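Local atomic coordinates of LPXTG family cell surface protein Fms2 (Enterococcus faecium DO, PDB entry 5FCE), a protein that probably mediates bacterial adhesion as a cell-wall-anchored surface adhesin, this chain being its ligand-binding region. Residues D91-V94 against Q99-I102. Sequence-based numbering, arbitrary orientation.
Sequences DLIV and QMTI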
ATOM      1  N   ASP A  91      -0.975   6.028   4.855  1.00 16.16           N
ATOM      2  CA  ASP A  91      -1.972   5.734   3.830  1.00 16.71           C
ATOM      3  C   ASP A  91      -1.340   4.983   2.666  1.00 16.21           C
ATOM      4  O   ASP A  91      -0.130   5.105   2.422  1.00 16.73           O
ATOM      5  CB  ASP A  91      -2.600   7.020   3.273  1.00 17.51           C
ATOM      6  CG  ASP A  91      -3.383   7.805   4.311  1.00 19.01           C
ATOM      7  OD1 ASP A  91      -3.879   7.210   5.285  1.00 18.34           O
ATOM      8  OD2 ASP A  91      -3.507   9.038   4.146  1.00 20.44           O
ATOM      9  N   LEU A  92      -2.165   4.215   1.954  1.00 16.59           N
ATOM     10  CA  LEU A  92      -1.761   3.604   0.687  1.00 16.54           C
ATOM     11  C   LEU A  92      -2.558   4.239  -0.442  1.00 16.76           C
ATOM     12  O   LEU A  92      -3.788   4.237  -0.423  1.00 17.45           O
ATOM     13  CB  LEU A  92      -2.009   2.091   0.706  1.00 16.37           C
ATOM     14  CG  LEU A  92      -1.652   1.342  -0.582  1.00 16.68           C
ATOM     15  CD1 LEU A  92      -0.119   1.246  -0.767  1.00 16.29           C
ATOM     16  CD2 LEU A  92      -2.318  -0.048  -0.613  1.00 17.29           C
ATOM     17  N   ILE A  93      -1.853   4.799  -1.413  1.00 15.68           N
ATOM     18  CA  ILE A  93      -2.505   5.404  -2.564  1.00 16.94           C
ATOM     19  C   ILE A  93      -2.282   4.480  -3.758  1.00 15.61           C
ATOM     20  O   ILE A  93      -1.145   4.102  -4.058  1.00 15.24           O
ATOM     21  CB  ILE A  93      -1.919   6.804  -2.837  1.00 18.09           C
ATOM     22  CG1 ILE A  93      -2.099   7.704  -1.607  1.00 19.08           C
ATOM     23  CG2 ILE A  93      -2.593   7.472  -4.052  1.00 18.15           C
ATOM     24  CD1 ILE A  93      -1.516   9.114  -1.800  1.00 22.41           C
ATOM     25  N   VAL A  94      -3.366   4.081  -4.412  1.00 15.83           N
ATOM     26  CA  VAL A  94      -3.256   3.207  -5.575  1.00 15.87           C
ATOM     27  C   VAL A  94      -3.706   3.946  -6.812  1.00 15.61           C
ATOM     28  O   VAL A  94      -4.879   4.331  -6.929  1.00 14.60           O
ATOM     29  CB  VAL A  94      -4.089   1.932  -5.435  1.00 16.04           C
ATOM     30  CG1 VAL A  94      -3.857   1.025  -6.640  1.00 15.61           C
ATOM     31  CG2 VAL A  94      -3.699   1.201  -4.166  1.00 16.54           C
ATOM     32  N   GLN A  99      -6.567   6.861 -12.744  1.00 19.73           N
ATOM     33  CA  GLN A  99      -7.455   7.112 -11.607  1.00 18.37           C
ATOM     34  C   GLN A  99      -6.715   6.788 -10.323  1.00 18.72           C
ATOM     35  O   GLN A  99      -5.590   6.279 -10.369  1.00 17.07           O
ATOM     36  CB  GLN A  99      -8.745   6.287 -11.735  1.00 19.14           C
ATOM     37  CG  GLN A  99      -9.504   6.585 -13.061  1.00 21.58           C
ATOM     38  CD  GLN A  99      -9.822   8.067 -13.248  1.00 23.87           C
ATOM     39  OE1 GLN A  99     -10.238   8.744 -12.302  1.00 25.76           O
ATOM     40  NE2 GLN A  99      -9.616   8.585 -14.476  1.00 21.71           N
HETATM   41  N   MSE A 100      -7.309   7.120  -9.182  1.00 18.10           N
HETATM   42  CA  MSE A 100      -6.625   6.839  -7.923  1.00 18.59           C
HETATM   43  C   MSE A 100      -7.596   6.563  -6.802  1.00 19.22           C
HETATM   44  O   MSE A 100      -8.728   7.037  -6.815  1.00 19.68           O
HETATM   45  CB  MSE A 100      -5.699   7.989  -7.540  1.00 19.48           C
HETATM   46  CG  MSE A 100      -6.375   9.329  -7.376  1.00 22.63           C
HETATM   47 SE   MSE A 100      -5.005  10.541  -6.697  1.00 43.47          SE
HETATM   48  CE  MSE A 100      -5.345  10.185  -4.817  1.00 23.69           C
ATOM     49  N   THR A 101      -7.143   5.789  -5.825  1.00 18.01           N
ATOM     50  CA  THR A 101      -7.936   5.549  -4.637  1.00 19.28           C
ATOM     51  C   THR A 101      -6.999   5.498  -3.443  1.00 17.19           C
ATOM     52  O   THR A 101      -5.849   5.085  -3.572  1.00 17.70           O
ATOM     53  CB  THR A 101      -8.784   4.264  -4.763  1.00 20.33           C
ATOM     54  OG1 THR A 101      -9.656   4.146  -3.633  1.00 20.17           O
ATOM     55  CG2 THR A 101      -7.905   3.028  -4.865  1.00 18.35           C
ATOM     56  N   ILE A 102      -7.483   5.962  -2.296  1.00 17.89           N
ATOM     57  CA  ILE A 102      -6.670   6.013  -1.095  1.00 18.24           C
ATOM     58  C   ILE A 102      -7.287   5.133  -0.023  1.00 18.60           C
ATOM     59  O   ILE A 102      -8.457   5.298   0.324  1.00 16.01           O
ATOM     60  CB  ILE A 102      -6.545   7.450  -0.556  1.00 17.97           C
ATOM     61  CG1 ILE A 102      -5.905   8.363  -1.599  1.00 21.33           C
ATOM     62  CG2 ILE A 102      -5.704   7.471   0.723  1.00 18.19           C
ATOM     63  CD1 ILE A 102      -5.939   9.838  -1.218  1.00 21.83           C
TER
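Val94 and Thr101 bond through both of their backbone groups, the mark of an antiparallel hydrogen-bonded pair. The bond from Val94 N to Thr101 O, 2.8 Å long, is almost straight (175° at the hydrogen), whereas Thr101 N meets Val94 O at 2.9 Å with a more bent 152°. Their side chains share one face of the sheet, with Val94 CB 4.0 Å from Thr101 CG2, and Phe6 touches both residues. The segments are antiparallel and belong to a beta hairpin, strands 91-96 and 99-103, whose second strand is the outermost on its side of a four-stranded antiparallel sheet; strand 36-42 flanks the first.

The other face is mostly apolar here and can be traced along selenomethionine Met100. Its CB sits 3.8 Å from Val94 O; CG then rises between the backbone N and the carbonyl carbon, and a turn about the CG-SE bond (chi3 -90°) brings CE to 3.9 Å from Ile93 CG2. The other branch of Ile93 runs alongside Ile102, their CG1 atoms 3.9 Å apart. Ile102 CG2 packs at 4.0 Å on Asp91 CB, while the Asp91 carboxylate forms a salt bridge with Lys89 and accepts a hydrogen bond from Asn105 N.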